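Local atomic coordinates of methylmalonyl-CoA carboxyltransferase 12S subunit (Propionibacterium freudenreichii, PDB entry 1ON3), a protein that transfers the carboxyl group of methylmalonyl-CoA to the biotin of the 1.3S subunit, leaving propanoyl-CoA, as the hexameric core of transcarboxylase. Residues H57-V62 with G84-R89; I403-R408 with A427-P432. All coordinates share one frame; numbering follows the deposited sequence.

Interaction 1 comes first along the chain: residues 57-62 and 84-89 pair antiparallel after a link of 21 residues without helix or strand, closing a loop at one border of the sheet in the N-terminal half. That loop is finished long before interaction 2 begins, so the two contacts follow in series and neither nest nor cross. Interaction 2 joins residues 403-408 to 427-432 as parallel neighbours in the sheet of the C-terminal half, across a link that includes helix 412-416. Both sheets show the same strand order, in keeping with a duplicated crotonase-like domain. Interactions 1 and 2 lie on opposite sides of the chain's centre; the nearest atoms of interaction 1 and interaction 2 are about 33 Å apart.

Interaction 1: residues H57-V62 with G84-R89; sequences HSFDEV and GVVTGR
An edge strand of the N-terminal crotonase-like sheet, residues 60-62, joins strand 85-89 here as an antiparallel partner, with Phe59 laid against Val86 and Gly88. Asp60 and Arg89 form a hydrogen-bonded pair: Asp60 N donates to Arg89 O at 2.6 Å, nearly along the C=O axis, whereas Arg89 N reaches Asp60 O from 37° out of the carbonyl plane. Val62 N then bonds to Thr87 O over 2.8 Å. Between them Gly88 faces Glu61, and its lack of a side chain matters, because a CB would clash with Asp60 O and Phe59 CE1. Phe59 has CG anti to the backbone N (chi1 -175°), beside its own carbonyl carbon, and its ring meets the other strand by one end, CE1 lying 3.5 Å from Gly88 CA and CZ 3.6 Å from Val86 CG1. Leu50 of helix 46-53 also touches this ring. An alanine in place of Phe59 would probably open a gap beside Gly88 and leave Val86 CG1 without its aromatic neighbour. The extended side chain of Glu61 crosses that of Val86 at about a right angle, OE1 3.6 Å from Val86 CG1, while OE2 forms a salt bridge with Arg47. Met505 of a neighbouring subunit packs on Asp60 and Arg89. At the Arg89 end a water lies in the guanidinium plane, accepting from Arg89 NH1 at 2.9 Å and donating to Ser58 O.

Interaction 2: residues I403-R408 with A427-P432; sequences ITVVLR and AVYAWP
Leu407 places one methyl over the indole of Trp431: CD2 lies 3.6 Å from the centroid of the six-membered ring and 15° off its normal, which makes this a CH-pi contact over the face. The two side chains run side by side and point the same way. In Leu407, CG is anti to the carbonyl carbon, and CD2 is the branch that meets the ring. The indole's pyrrole part meets a second aliphatic group, Val405 CG1, which comes obliquely to 3.5 Å from Trp431 NE1; that nitrogen has a weak hydrogen bond to Thr495 OG1. Leu407 and Val405 lie on strand 403-407, and Trp431 follows directly on its parallel neighbour, strand 427-430, in the C-terminal crotonase-like sheet; the axes of these two strand segments are only 12° apart. Four backbone bonds fix the register. Thr404 N donates to Ala427 O, Tyr429 N to Thr404 O, and Val406 N to Tyr429 O at 2.7 Å, before Trp431 N closes the series on Val406 O at 2.9 Å. All four are close to straight, with N-H...O angles of at least 161°. On the face shared by Ile403, Val405, Ala427 and Tyr429, Ile403 CD1 meets Ala427 CB at 3.6 Å. The other branch of Ile403, CG2, approaches the edge of the phenol near the ring plane, 4.2 Å from Tyr429 CE1, and Val405 CG2 also borders that edge. Helix 495-505 packs on this face through Ile499 and Ala502. On the opposite face, buried Thr404 OG1 hydrogen-bonds to Cys419 O and Gln366 NE2, while Val428 CG1 lies 3.6 Å from Thr404 O.

Interaction 1: residues H57-V62 with G84-R89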
loop_
_atom_site.group_PDB
_atom_site.type_symbol
_atom_site.label_atom_id
_atom_site.label_comp_id
_atom_site.label_asym_id
_atom_site.label_seq_id
_atom_site.Cartn_x
_atom_site.Cartn_y
_atom_site.Cartn_z
ATOM N N HIS E 57 -30.213 23.517 18.385
ATOM C CA HIS E 57 -29.250 24.513 17.926
ATOM C C HIS E 57 -27.973 23.982 17.283
ATOM O O HIS E 57 -26.987 24.718 17.162
ATOM C CB HIS E 57 -28.878 25.444 19.086
ATOM C CG HIS E 57 -30.060 26.123 19.706
ATOM N ND1 HIS E 57 -30.790 25.559 20.730
ATOM C CD2 HIS E 57 -30.678 27.289 19.399
ATOM C CE1 HIS E 57 -31.808 26.348 21.027
ATOM N NE2 HIS E 57 -31.765 27.403 20.234
ATOM N N SER E 58 -27.987 22.723 16.850
ATOM C CA SER E 58 -26.800 22.141 16.234
ATOM C C SER E 58 -26.764 22.308 14.715
ATOM O O SER E 58 -25.721 22.133 14.088
ATOM C CB SER E 58 -26.707 20.651 16.575
ATOM O OG SER E 58 -27.693 19.900 15.885
ATOM N N PHE E 59 -27.895 22.642 14.117
ATOM C CA PHE E 59 -27.935 22.785 12.662
ATOM C C PHE E 59 -27.138 23.967 12.132
ATOM O O PHE E 59 -27.391 25.114 12.494
ATOM C CB PHE E 59 -29.373 22.893 12.175
ATOM C CG PHE E 59 -29.494 22.920 10.678
ATOM C CD1 PHE E 59 -28.897 21.925 9.905
ATOM C CD2 PHE E 59 -30.199 23.935 10.041
ATOM C CE1 PHE E 59 -29.005 21.944 8.509
ATOM C CE2 PHE E 59 -30.312 23.962 8.648
ATOM C CZ PHE E 59 -29.711 22.962 7.883
ATOM N N ASP E 60 -26.166 23.671 11.277
ATOM C CA ASP E 60 -25.322 24.681 10.655
ATOM C C ASP E 60 -25.670 24.642 9.162
ATOM O O ASP E 60 -25.145 23.824 8.409
ATOM C CB ASP E 60 -23.858 24.321 10.857
ATOM C CG ASP E 60 -22.933 25.486 10.617
ATOM O OD1 ASP E 60 -23.219 26.294 9.709
ATOM O OD2 ASP E 60 -21.912 25.588 11.332
ATOM N N GLU E 61 -26.553 25.536 8.732
ATOM C CA GLU E 61 -26.992 25.535 7.344
ATOM C C GLU E 61 -26.032 26.060 6.300
ATOM O O GLU E 61 -25.339 27.051 6.525
ATOM C CB GLU E 61 -28.308 26.304 7.224
ATOM C CG GLU E 61 -28.901 26.270 5.832
ATOM C CD GLU E 61 -30.297 26.862 5.804
ATOM O OE1 GLU E 61 -30.934 26.810 4.739
ATOM O OE2 GLU E 61 -30.746 27.376 6.852
ATOM N N VAL E 62 -26.004 25.384 5.151
ATOM C CA VAL E 62 -25.167 25.792 4.028
ATOM C C VAL E 62 -26.084 26.048 2.826
ATOM O O VAL E 62 -26.967 25.244 2.533
ATOM C CB VAL E 62 -24.131 24.682 3.635
ATOM C CG1 VAL E 62 -23.510 24.993 2.291
ATOM C CG2 VAL E 62 -23.045 24.583 4.690
ATOM N N GLY E 84 -35.501 25.041 -2.820
ATOM C CA GLY E 84 -36.321 23.945 -2.351
ATOM C C GLY E 84 -35.688 22.876 -1.477
ATOM O O GLY E 84 -36.327 21.860 -1.240
ATOM N N VAL E 85 -34.449 23.061 -1.022
ATOM C CA VAL E 85 -33.847 22.066 -0.130
ATOM C C VAL E 85 -32.999 22.748 0.945
ATOM O O VAL E 85 -32.284 23.719 0.675
ATOM C CB VAL E 85 -32.979 21.035 -0.903
ATOM C CG1 VAL E 85 -31.637 21.660 -1.311
ATOM C CG2 VAL E 85 -32.749 19.782 -0.027
ATOM N N VAL E 86 -33.117 22.265 2.177
ATOM C CA VAL E 86 -32.361 22.822 3.300
ATOM C C VAL E 86 -31.266 21.813 3.595
ATOM O O VAL E 86 -31.557 20.659 3.901
ATOM C CB VAL E 86 -33.260 23.011 4.542
ATOM C CG1 VAL E 86 -32.470 23.704 5.658
ATOM C CG2 VAL E 86 -34.485 23.846 4.170
ATOM N N THR E 87 -30.016 22.256 3.493
ATOM C CA THR E 87 -28.861 21.390 3.679
ATOM C C THR E 87 -27.851 21.920 4.691
ATOM O O THR E 87 -27.642 23.131 4.822
ATOM C CB THR E 87 -28.123 21.203 2.351
ATOM O OG1 THR E 87 -27.687 22.481 1.880
ATOM C CG2 THR E 87 -29.040 20.571 1.292
ATOM N N GLY E 88 -27.200 21.005 5.399
ATOM C CA GLY E 88 -26.219 21.443 6.367
ATOM C C GLY E 88 -25.649 20.338 7.222
ATOM O O GLY E 88 -25.802 19.151 6.919
ATOM N N ARG E 89 -24.999 20.758 8.304
ATOM C CA ARG E 89 -24.346 19.865 9.252
ATOM C C ARG E 89 -24.942 20.080 10.644
ATOM O O ARG E 89 -25.307 21.194 11.011
ATOM C CB ARG E 89 -22.840 20.170 9.246
ATOM C CG ARG E 89 -21.917 19.171 9.971
ATOM C CD ARG E 89 -21.796 19.424 11.473
ATOM N NE ARG E 89 -20.611 18.772 12.042
ATOM C CZ ARG E 89 -20.250 18.856 13.322
ATOM N NH1 ARG E 89 -20.983 19.566 14.174
ATOM N NH2 ARG E 89 -19.158 18.228 13.756
HETATM O O HOH W 1 -23.090 21.451 14.679
HETATM O O HOH W 2 -29.788 25.188 2.639
#

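Interaction 2: residues I403-R408 with A427-P432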
loop_
_atom_site.group_PDB
_atom_site.type_symbol
_atom_site.label_atom_id
_atom_site.label_comp_id
_atom_site.label_asym_id
_atom_site.label_seq_id
_atom_site.Cartn_x
_atom_site.Cartn_y
_atom_site.Cartn_z
ATOM N N ILE E 403 -21.571 -15.424 13.804
ATOM C CA ILE E 403 -21.883 -16.421 14.831
ATOM C C ILE E 403 -23.243 -17.037 14.545
ATOM O O ILE E 403 -24.242 -16.327 14.391
ATOM C CB ILE E 403 -21.936 -15.778 16.227
ATOM C CG1 ILE E 403 -20.677 -14.941 16.466
ATOM C CG2 ILE E 403 -22.126 -16.864 17.282
ATOM C CD1 ILE E 403 -19.397 -15.739 16.521
ATOM N N THR E 404 -23.287 -18.364 14.525
ATOM C CA THR E 404 -24.509 -19.062 14.192
ATOM C C THR E 404 -24.972 -20.074 15.248
ATOM O O THR E 404 -24.199 -20.904 15.711
ATOM C CB THR E 404 -24.319 -19.776 12.833
ATOM O OG1 THR E 404 -24.148 -18.785 11.801
ATOM C CG2 THR E 404 -25.505 -20.669 12.503
ATOM N N VAL E 405 -26.241 -19.990 15.608
ATOM C CA VAL E 405 -26.832 -20.891 16.585
ATOM C C VAL E 405 -27.940 -21.668 15.884
ATOM O O VAL E 405 -28.891 -21.079 15.352
ATOM C CB VAL E 405 -27.424 -20.108 17.792
ATOM C CG1 VAL E 405 -28.032 -21.078 18.806
ATOM C CG2 VAL E 405 -26.319 -19.287 18.475
ATOM N N VAL E 406 -27.811 -22.992 15.864
ATOM C CA VAL E 406 -28.824 -23.823 15.223
ATOM C C VAL E 406 -29.847 -24.269 16.262
ATOM O O VAL E 406 -29.529 -25.071 17.142
ATOM C CB VAL E 406 -28.196 -25.065 14.551
ATOM C CG1 VAL E 406 -29.286 -25.879 13.863
ATOM C CG2 VAL E 406 -27.134 -24.628 13.551
ATOM N N LEU E 407 -31.070 -23.747 16.143
ATOM C CA LEU E 407 -32.160 -24.051 17.069
ATOM C C LEU E 407 -32.838 -25.374 16.773
ATOM O O LEU E 407 -33.098 -26.162 17.685
ATOM C CB LEU E 407 -33.233 -22.951 17.024
ATOM C CG LEU E 407 -32.778 -21.490 17.174
ATOM C CD1 LEU E 407 -34.001 -20.581 17.151
ATOM C CD2 LEU E 407 -32.007 -21.294 18.470
ATOM N N ARG E 408 -33.144 -25.622 15.504
ATOM C CA ARG E 408 -33.828 -26.861 15.172
ATOM C C ARG E 408 -33.501 -27.340 13.759
ATOM O O ARG E 408 -32.388 -27.803 13.512
ATOM C CB ARG E 408 -35.339 -26.658 15.371
ATOM C CG ARG E 408 -36.143 -27.936 15.531
ATOM C CD ARG E 408 -37.513 -27.651 16.176
ATOM N NE ARG E 408 -38.327 -26.707 15.405
ATOM C CZ ARG E 408 -39.622 -26.486 15.622
ATOM N NH1 ARG E 408 -40.254 -27.140 16.596
ATOM N NH2 ARG E 408 -40.296 -25.634 14.852
ATOM N N ALA E 427 -18.057 -19.075 14.819
ATOM C CA ALA E 427 -18.476 -19.949 15.913
ATOM C C ALA E 427 -19.866 -20.471 15.589
ATOM O O ALA E 427 -20.734 -19.708 15.160
ATOM C CB ALA E 427 -18.505 -19.180 17.243
ATOM N N VAL E 428 -20.074 -21.774 15.778
ATOM C CA VAL E 428 -21.378 -22.358 15.508
ATOM C C VAL E 428 -21.809 -23.224 16.692
ATOM O O VAL E 428 -21.031 -24.053 17.170
ATOM C CB VAL E 428 -21.357 -23.223 14.233
ATOM C CG1 VAL E 428 -22.739 -23.730 13.943
ATOM C CG2 VAL E 428 -20.840 -22.405 13.031
ATOM N N TYR E 429 -23.031 -23.024 17.177
ATOM C CA TYR E 429 -23.514 -23.834 18.296
ATOM C C TYR E 429 -24.812 -24.520 17.933
ATOM O O TYR E 429 -25.638 -23.958 17.213
ATOM C CB TYR E 429 -23.752 -22.984 19.545
ATOM C CG TYR E 429 -22.571 -22.156 19.940
ATOM C CD1 TYR E 429 -22.494 -20.817 19.576
ATOM C CD2 TYR E 429 -21.484 -22.725 20.606
ATOM C CE1 TYR E 429 -21.360 -20.058 19.851
ATOM C CE2 TYR E 429 -20.331 -21.966 20.888
ATOM C CZ TYR E 429 -20.285 -20.632 20.497
ATOM O OH TYR E 429 -19.161 -19.864 20.712
ATOM N N ALA E 430 -24.990 -25.734 18.444
ATOM C CA ALA E 430 -26.208 -26.491 18.198
ATOM C C ALA E 430 -26.988 -26.677 19.500
ATOM O O ALA E 430 -26.405 -27.016 20.536
ATOM C CB ALA E 430 -25.859 -27.861 17.612
ATOM N N TRP E 431 -28.291 -26.411 19.459
ATOM C CA TRP E 431 -29.133 -26.643 20.624
ATOM C C TRP E 431 -29.320 -28.152 20.561
ATOM O O TRP E 431 -29.006 -28.763 19.538
ATOM C CB TRP E 431 -30.479 -25.949 20.484
ATOM C CG TRP E 431 -30.480 -24.516 20.955
ATOM C CD1 TRP E 431 -29.395 -23.693 21.104
ATOM C CD2 TRP E 431 -31.621 -23.746 21.327
ATOM N NE1 TRP E 431 -29.800 -22.451 21.553
ATOM C CE2 TRP E 431 -31.163 -22.460 21.697
ATOM C CE3 TRP E 431 -32.994 -24.017 21.386
ATOM C CZ2 TRP E 431 -32.030 -21.451 22.119
ATOM C CZ3 TRP E 431 -33.855 -23.013 21.807
ATOM C CH2 TRP E 431 -33.366 -21.739 22.169
ATOM N N PRO E 432 -29.835 -28.779 21.637
ATOM C CA PRO E 432 -30.018 -30.237 21.594
ATOM C C PRO E 432 -31.083 -30.648 20.586
ATOM O O PRO E 432 -31.215 -31.818 20.249
ATOM C CB PRO E 432 -30.426 -30.581 23.029
ATOM C CG PRO E 432 -29.787 -29.490 23.850
ATOM C CD PRO E 432 -30.090 -28.266 22.995
#